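Local coordinates for oligopeptide-binding protein oppA (Lactococcus lactis, PDB 3DRF) that captures oligopeptides in a voluminous, Venus-flytrap-like cavity as the binding component of the OppABCDF ABC transporter, which brings them into the cell, at residues T325-Q330 with Q334-A339; K386-D391 with I436-S441; K397-R402 with G406-L411. All coordinates share one frame; numbering follows the deposited sequence. Where two conformers were deposited one is given.

Contact 1. Residues T325-Q330 with Q334-A339; sequences TPLQDQ and QAIGYA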
# COMPACT_ATOMS: atom_id res chain seq x y z
N THR A 325 15.90 7.20 -21.73
CA THR A 325 14.52 7.29 -22.20
C THR A 325 14.14 8.78 -22.46
O THR A 325 14.62 9.62 -21.79
CB THR A 325 13.53 6.68 -21.14
OG1 THR A 325 12.19 6.97 -21.48
CG2 THR A 325 13.77 7.17 -19.68
N PRO A 326 13.22 9.05 -23.39
CA PRO A 326 12.70 10.41 -23.53
C PRO A 326 12.15 10.99 -22.20
O PRO A 326 12.12 12.16 -22.00
CB PRO A 326 11.60 10.25 -24.59
CG PRO A 326 12.12 9.11 -25.48
CD PRO A 326 12.63 8.16 -24.42
N LEU A 327 11.71 10.08 -21.32
CA LEU A 327 11.20 10.49 -20.00
C LEU A 327 12.24 11.08 -19.07
O LEU A 327 11.88 11.58 -18.07
CB LEU A 327 10.47 9.33 -19.32
CG LEU A 327 9.14 8.98 -20.04
CD1 LEU A 327 8.64 7.57 -19.56
CD2 LEU A 327 8.08 10.02 -19.89
N GLN A 328 13.52 11.03 -19.45
CA GLN A 328 14.56 11.79 -18.77
C GLN A 328 14.32 13.29 -18.92
O GLN A 328 14.84 14.00 -18.17
CB GLN A 328 15.94 11.48 -19.39
CG GLN A 328 16.51 10.08 -19.16
CD GLN A 328 17.78 9.82 -20.01
OE1 GLN A 328 17.73 9.50 -21.17
NE2 GLN A 328 18.92 9.93 -19.36
N ASP A 329 13.60 13.70 -19.95
CA ASP A 329 13.31 15.15 -20.21
C ASP A 329 12.13 15.57 -19.30
O ASP A 329 11.03 15.12 -19.49
CB ASP A 329 12.95 15.40 -21.70
CG ASP A 329 14.17 15.30 -22.68
OD1 ASP A 329 15.26 15.61 -22.27
OD2 ASP A 329 13.96 15.04 -23.85
N GLN A 330 12.42 16.43 -18.34
CA GLN A 330 11.39 16.99 -17.48
C GLN A 330 10.15 17.54 -18.23
O GLN A 330 9.08 17.33 -17.84
CB GLN A 330 11.99 18.07 -16.57
CG GLN A 330 11.08 18.57 -15.49
CD GLN A 330 11.87 19.38 -14.47
OE1 GLN A 330 12.95 19.85 -14.78
NE2 GLN A 330 11.33 19.62 -13.39
N GLN A 334 6.16 16.28 -17.67
CA GLN A 334 5.12 17.25 -17.35
C GLN A 334 4.02 17.27 -18.42
O GLN A 334 2.86 17.24 -18.11
CB GLN A 334 5.74 18.66 -17.21
CG GLN A 334 6.65 18.84 -15.93
CD GLN A 334 7.28 20.20 -15.88
OE1 GLN A 334 7.20 20.93 -16.81
NE2 GLN A 334 7.86 20.54 -14.76
N ALA A 335 4.45 17.24 -19.69
CA ALA A 335 3.50 17.31 -20.83
C ALA A 335 2.52 16.12 -20.80
O ALA A 335 1.36 16.26 -20.99
CB ALA A 335 4.27 17.41 -22.21
N ILE A 336 3.08 14.94 -20.55
CA ILE A 336 2.28 13.70 -20.54
C ILE A 336 1.24 13.76 -19.39
O ILE A 336 0.16 13.33 -19.51
CB ILE A 336 3.22 12.49 -20.53
CG1 ILE A 336 3.90 12.37 -21.90
CG2 ILE A 336 2.44 11.15 -20.17
CD1 ILE A 336 5.04 11.30 -21.97
N GLY A 337 1.63 14.38 -18.27
CA GLY A 337 0.70 14.66 -17.16
C GLY A 337 -0.42 15.67 -17.52
O GLY A 337 -1.53 15.42 -17.30
N TYR A 338 -0.01 16.77 -18.17
CA TYR A 338 -1.02 17.80 -18.55
C TYR A 338 -2.02 17.32 -19.62
O TYR A 338 -3.08 17.84 -19.73
CB TYR A 338 -0.35 19.11 -19.03
CG TYR A 338 0.23 19.93 -17.88
CD1 TYR A 338 -0.59 20.41 -16.87
CD2 TYR A 338 1.59 20.23 -17.83
CE1 TYR A 338 -0.07 21.16 -15.79
CE2 TYR A 338 2.11 20.99 -16.77
CZ TYR A 338 1.27 21.44 -15.77
OH TYR A 338 1.80 22.18 -14.74
N ALA A 339 -1.62 16.34 -20.40
CA ALA A 339 -2.47 15.87 -21.55
C ALA A 339 -3.62 14.96 -21.07
O ALA A 339 -4.58 14.79 -21.74
CB ALA A 339 -1.62 15.12 -22.53

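Contact 2. Residues K386-D391 with I436-S441; sequences KLLDED and IGVKVS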
# COMPACT_ATOMS: atom_id res chain seq x y z
N LYS A 386 3.13 23.12 -25.90
CA LYS A 386 4.13 24.19 -25.74
C LYS A 386 5.42 23.62 -25.11
O LYS A 386 6.46 23.88 -25.57
CB LYS A 386 3.54 25.33 -24.90
CG LYS A 386 4.50 26.50 -24.69
CD LYS A 386 3.79 27.64 -23.93
CE LYS A 386 4.66 28.78 -23.58
NZ LYS A 386 5.24 28.52 -22.36
N LEU A 387 5.27 22.84 -24.02
CA LEU A 387 6.41 22.25 -23.32
C LEU A 387 7.24 21.39 -24.25
O LEU A 387 8.42 21.43 -24.22
CB LEU A 387 5.93 21.40 -22.12
CG LEU A 387 5.47 22.23 -20.91
CD1 LEU A 387 4.68 21.36 -19.97
CD2 LEU A 387 6.71 22.76 -20.10
N LEU A 388 6.56 20.62 -25.09
CA LEU A 388 7.25 19.71 -26.01
C LEU A 388 7.94 20.50 -27.14
O LEU A 388 9.04 20.20 -27.47
CB LEU A 388 6.24 18.67 -26.58
CG LEU A 388 5.80 17.65 -25.48
CD1 LEU A 388 4.63 16.81 -26.04
CD2 LEU A 388 7.01 16.80 -25.07
N ASP A 389 7.26 21.51 -27.68
CA ASP A 389 7.84 22.40 -28.71
C ASP A 389 9.11 23.05 -28.15
O ASP A 389 10.12 23.03 -28.77
CB ASP A 389 6.87 23.53 -29.10
CG ASP A 389 5.86 23.14 -30.11
OD1 ASP A 389 5.97 22.07 -30.70
OD2 ASP A 389 4.92 23.86 -30.25
N GLU A 390 9.01 23.61 -26.95
CA GLU A 390 10.14 24.30 -26.26
C GLU A 390 11.33 23.39 -26.00
O GLU A 390 12.43 23.81 -25.97
CB GLU A 390 9.67 24.97 -24.95
CG GLU A 390 8.77 26.17 -25.14
CD GLU A 390 8.21 26.71 -23.86
OE1 GLU A 390 8.22 26.06 -22.82
OE2 GLU A 390 7.71 27.80 -23.94
N ASP A 391 11.08 22.09 -25.81
CA ASP A 391 12.11 21.11 -25.52
C ASP A 391 12.68 20.41 -26.76
O ASP A 391 13.41 19.54 -26.67
CB ASP A 391 11.58 20.06 -24.49
CG ASP A 391 12.67 19.29 -23.81
OD1 ASP A 391 13.61 19.85 -23.35
OD2 ASP A 391 12.61 18.09 -23.84
N ILE A 436 -1.08 15.30 -28.36
CA ILE A 436 0.18 16.06 -28.12
C ILE A 436 1.40 15.46 -28.82
O ILE A 436 2.48 15.81 -28.54
CB ILE A 436 0.49 16.28 -26.61
CG1 ILE A 436 0.71 14.93 -25.89
CG2 ILE A 436 -0.67 17.14 -25.91
CD1 ILE A 436 1.41 15.04 -24.52
N GLY A 437 1.17 14.55 -29.74
CA GLY A 437 2.21 13.97 -30.57
C GLY A 437 3.11 12.93 -29.90
O GLY A 437 4.19 12.70 -30.30
N VAL A 438 2.53 12.26 -28.93
CA VAL A 438 3.20 11.15 -28.23
C VAL A 438 2.49 9.85 -28.60
O VAL A 438 1.31 9.71 -28.42
CB VAL A 438 3.15 11.38 -26.71
CG1 VAL A 438 3.87 10.19 -25.98
CG2 VAL A 438 3.83 12.72 -26.38
N LYS A 439 3.25 8.92 -29.13
CA LYS A 439 2.74 7.61 -29.51
C LYS A 439 2.89 6.64 -28.33
O LYS A 439 3.94 6.34 -27.89
CB LYS A 439 3.47 7.03 -30.73
CG LYS A 439 2.79 5.76 -31.24
CD LYS A 439 3.70 5.00 -32.20
CE LYS A 439 3.65 5.64 -33.49
NZ LYS A 439 4.42 4.89 -34.56
N VAL A 440 1.76 6.18 -27.83
CA VAL A 440 1.74 5.30 -26.65
C VAL A 440 1.00 4.00 -27.02
O VAL A 440 -0.06 4.04 -27.58
CB VAL A 440 1.04 6.04 -25.47
CG1 VAL A 440 0.94 5.10 -24.24
CG2 VAL A 440 1.79 7.27 -25.09
N SER A 441 1.59 2.88 -26.69
CA SER A 441 0.96 1.59 -26.95
C SER A 441 1.00 0.72 -25.71
O SER A 441 1.93 0.79 -24.90
CB SER A 441 1.63 0.89 -28.13
OG SER A 441 2.98 0.61 -27.88

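Contact 3. Residues K397-R402 with G406-L411; sequences KSTGYR and GKELSL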
# COMPACT_ATOMS: atom_id res chain seq x y z
N LYS A 397 4.62 16.32 -39.19
CA LYS A 397 3.25 16.47 -39.70
C LYS A 397 2.80 15.33 -40.65
O LYS A 397 1.63 15.16 -40.87
CB LYS A 397 3.06 17.88 -40.29
CG LYS A 397 3.06 18.93 -39.17
CD LYS A 397 2.91 20.30 -39.67
CE LYS A 397 3.07 21.31 -38.61
NZ LYS A 397 2.05 21.21 -37.63
N SER A 398 3.72 14.51 -41.12
CA SER A 398 3.32 13.34 -41.91
C SER A 398 2.73 12.27 -40.98
O SER A 398 1.75 11.67 -41.29
CB SER A 398 4.51 12.75 -42.67
OG SER A 398 4.94 13.70 -43.65
N THR A 399 3.40 12.02 -39.86
CA THR A 399 3.04 10.88 -38.97
C THR A 399 2.13 11.32 -37.84
O THR A 399 1.46 10.51 -37.24
CB THR A 399 4.26 10.26 -38.32
OG1 THR A 399 4.85 11.24 -37.46
CG2 THR A 399 5.29 9.74 -39.33
N GLY A 400 2.14 12.59 -37.51
CA GLY A 400 1.41 13.10 -36.34
C GLY A 400 2.09 12.93 -34.97
O GLY A 400 1.50 13.21 -34.00
N TYR A 401 3.33 12.50 -35.01
CA TYR A 401 4.08 12.32 -33.76
C TYR A 401 5.38 13.12 -33.79
O TYR A 401 5.93 13.43 -34.83
CB TYR A 401 4.37 10.83 -33.52
CG TYR A 401 3.10 10.00 -33.38
CD1 TYR A 401 2.28 10.13 -32.28
CD2 TYR A 401 2.70 9.15 -34.37
CE1 TYR A 401 1.15 9.37 -32.13
CE2 TYR A 401 1.57 8.42 -34.25
CZ TYR A 401 0.78 8.54 -33.14
OH TYR A 401 -0.39 7.80 -32.99
N ARG A 402 5.84 13.43 -32.59
CA ARG A 402 7.04 14.24 -32.38
C ARG A 402 8.33 13.44 -32.41
O ARG A 402 8.30 12.27 -32.16
CB ARG A 402 6.92 15.00 -31.06
CG ARG A 402 5.74 16.05 -31.05
CD ARG A 402 5.60 16.62 -29.64
NE ARG A 402 4.48 17.58 -29.57
CZ ARG A 402 4.55 18.85 -29.95
NH1 ARG A 402 5.70 19.33 -30.34
NH2 ARG A 402 3.52 19.66 -29.82
N GLY A 406 15.81 12.64 -34.84
CA GLY A 406 15.42 11.36 -35.39
C GLY A 406 14.74 10.33 -34.45
O GLY A 406 14.20 9.40 -34.95
N LYS A 407 14.86 10.49 -33.14
CA LYS A 407 14.17 9.60 -32.16
C LYS A 407 12.66 9.92 -32.15
O LYS A 407 12.31 11.02 -31.94
CB LYS A 407 14.78 9.81 -30.75
CG LYS A 407 14.12 9.08 -29.57
CD LYS A 407 13.78 7.61 -29.73
CE LYS A 407 13.33 7.01 -28.35
NZ LYS A 407 13.26 5.49 -28.27
N GLU A 408 11.81 8.93 -32.42
CA GLU A 408 10.36 9.14 -32.34
C GLU A 408 9.92 9.05 -30.89
O GLU A 408 10.40 8.21 -30.13
CB GLU A 408 9.56 8.13 -33.18
CG GLU A 408 8.04 8.32 -33.08
CD GLU A 408 7.25 7.52 -34.10
OE1 GLU A 408 7.05 6.30 -33.90
OE2 GLU A 408 6.79 8.12 -35.10
N LEU A 409 9.00 9.93 -30.51
CA LEU A 409 8.49 9.98 -29.14
C LEU A 409 7.42 8.89 -28.97
O LEU A 409 6.22 9.17 -29.05
CB LEU A 409 7.97 11.39 -28.82
CG LEU A 409 7.58 11.71 -27.39
CD1 LEU A 409 8.64 11.27 -26.40
CD2 LEU A 409 7.32 13.21 -27.25
N SER A 410 7.88 7.66 -28.77
CA SER A 410 7.03 6.49 -28.63
C SER A 410 7.33 5.84 -27.29
O SER A 410 8.49 5.76 -26.88
CB SER A 410 7.30 5.49 -29.76
OG SER A 410 7.14 6.11 -31.03
N LEU A 411 6.27 5.44 -26.59
CA LEU A 411 6.37 4.88 -25.23
C LEU A 411 5.41 3.71 -25.05
O LEU A 411 4.38 3.64 -25.63
CB LEU A 411 6.07 5.96 -24.15
CG LEU A 411 6.96 7.22 -24.28
CD1 LEU A 411 6.42 8.37 -23.39
CD2 LEU A 411 8.36 6.92 -23.87
O HOH W 1 7.24 10.34 -36.40

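Contact 1. Residues T325-Q330 with Q334-A339
The carboxamides of Gln330 and Gln334 sit one turn apart on the opening of helix 330-339, their planes 57° from each other. Gln330 CG lies over one face of the Gln334 amide, 3.8 Å from Gln334 NE2. The two amide nitrogens, Gln330 NE2 and Gln334 NE2, are also 3.8 Å apart. They do not bond to each other; both donate to the same backbone oxygen, that of Lys532, which is consistent with the two nitrogens lying close together. Different first torsions bring them there: Gln330 turns CG away from its backbone N (chi1 -171°), whereas Gln334 sets CG beside the backbone N (chi1 -70°), and both chains then run extended. Putting an alanine at Gln334 removes one of these donors, and would probably leave the Lys532 carbonyl more loosely held and the Gln330 amide without the neighbour it leans on.

The same two residues form a backbone bond in the first turn of the helix, from Gln334 N to Gln330 O at 3.1 Å. Gln334 CG rests 3.4 Å from that oxygen as well.

Deeper in, Leu327, on the short 3-10 segment 326-328 leading up to the helix, crosses Ile336 at about a right angle. Only methyls meet there, and Tyr307 of strand 292-307 touches both side chains. Thr325 starts the approach with an ST turn, OG1 accepting from Leu327 N. Its own amide is taken by Gln328, with Thr325 N 3.0 Å from Gln328 OE1 and lying above the carbonyl plane of that side chain.

Contact 2. Residues K386-D391 with I436-S441
Leu388 and Ile436 meet through their CD1 methyls, 4.0 Å apart, with the side chains crossing at about a right angle. All the apolar packing of this contact runs through that one leucine methyl: Leu388 CD1 also lies 4.2 Å from Val438 CG2, so it touches residues on both sides of Gly437. Leu388 gets there with CG set beside its backbone N and opposite the carbonyl carbon (chi1 -70°). Ile436 instead holds CG1 between its backbone N and carbonyl carbon (chi1 63°), the crowded position, and from there CD1 reaches the helix.

The closest approach is of another kind, methyl against carbonyl. Leu388 CD1 comes within 3.4 Å of Ile436 O, an oxygen that also accepts a hydrogen bond from Arg402 NE. The buried carbonyl is therefore satisfied by the guanidinium group, while the leucine methyl covers it.

Polar side-chain bonding within these segments stays on the outer side of helix 381-390. There Lys386 NZ and Glu390 OE2 form a salt bridge of 3.0 Å, one helical turn apart. The lysine meets the carboxylate on its syn side, somewhat out of the plane.

On the other side of the contact, Gly437 is the C-prime residue of the Schellman motif that ends helix 422-435. With positive phi it turns the chain out of the helix, and Val438 leads into strand 439-442. Leu388 thus packs helix 381-390 onto this helix-to-strand junction. Ala335 of helix 330-339 touches Leu388, Ala339 of the same helix touches Ile436, and Val438 goes on to Leu409 and Leu411 of strand 407-414.

Contact 3. Residues K397-R402 with G406-L411
Arg402 and Leu409 join the segments by a backbone hydrogen bond, Leu409 N to Arg402 O at 2.9 Å, with the donor tilted 25° from the carbonyl plane. The same oxygen is packed against by carbon: Leu409 CB lies 3.5 Å from Arg402 O, and Glu408 CA 3.8 Å from it. Between the side chains of this pair the touch is lighter, Arg402 CB to Leu409 CD2 at 4.2 Å.

Beside the bond, Glu408 reaches back across to Tyr401 and Thr399. Its CG is turned away from the backbone N (chi1 179°) and the chain runs out extended, which carries the carboxylate over to the other segment. In one of the two modelled conformers of Glu408, OE2 is 4.0 Å from Tyr401 CB. A water links that conformer to the threonine: it takes the hydroxyl proton of Thr399 OG1 at 2.8 Å and donates to Glu408 OE2 at 2.6 Å.

This is the beta hairpin of strands 401-404 and 407-414, an antiparallel pair within the larger mixed sheet, with 394-396 beside the first strand and 439-442 and 468-474 beside the second. Its second strand is interrupted at Leu409, the centre of an inverse gamma turn.

Further out, Thr399 is fixed by an ST turn in which its OG1 accepts from Tyr401 N at 3.1 Å, so one hydroxyl serves both the chain and the water. The other carboxylate oxygen of the glutamate, OE1, forms a salt bridge with Lys439 of the adjoining strand. The arginine's extended chain leads its guanidinium away from the hairpin partner, to Asp389 and Asn385 of helix 381-390 and to the backbone oxygen of Trp393.

Overall arrangement
All three contacts lie on the same side of the chain's centre, contact 3 farthest out, its centre about 36 Å from the centre of the chain. Contact 2 is buried and apolar; contact 1 combines a buried methyl contact with a larger, partly exposed glutamine pair; contact 3, partly exposed, relies on a backbone bond and a water bridge, with its charged ends paired outside the hairpin. Contact 3 is nested in the chain loop closed by contact 2, and strands 407-414 and 439-442, neighbours in one sheet, tie them together. Contact 1 packs against contact 3, with Pro326 CB on Leu409 CD1 at 3.6 Å and Ile336 CD1 on Leu411 CD1 at 3.5 Å.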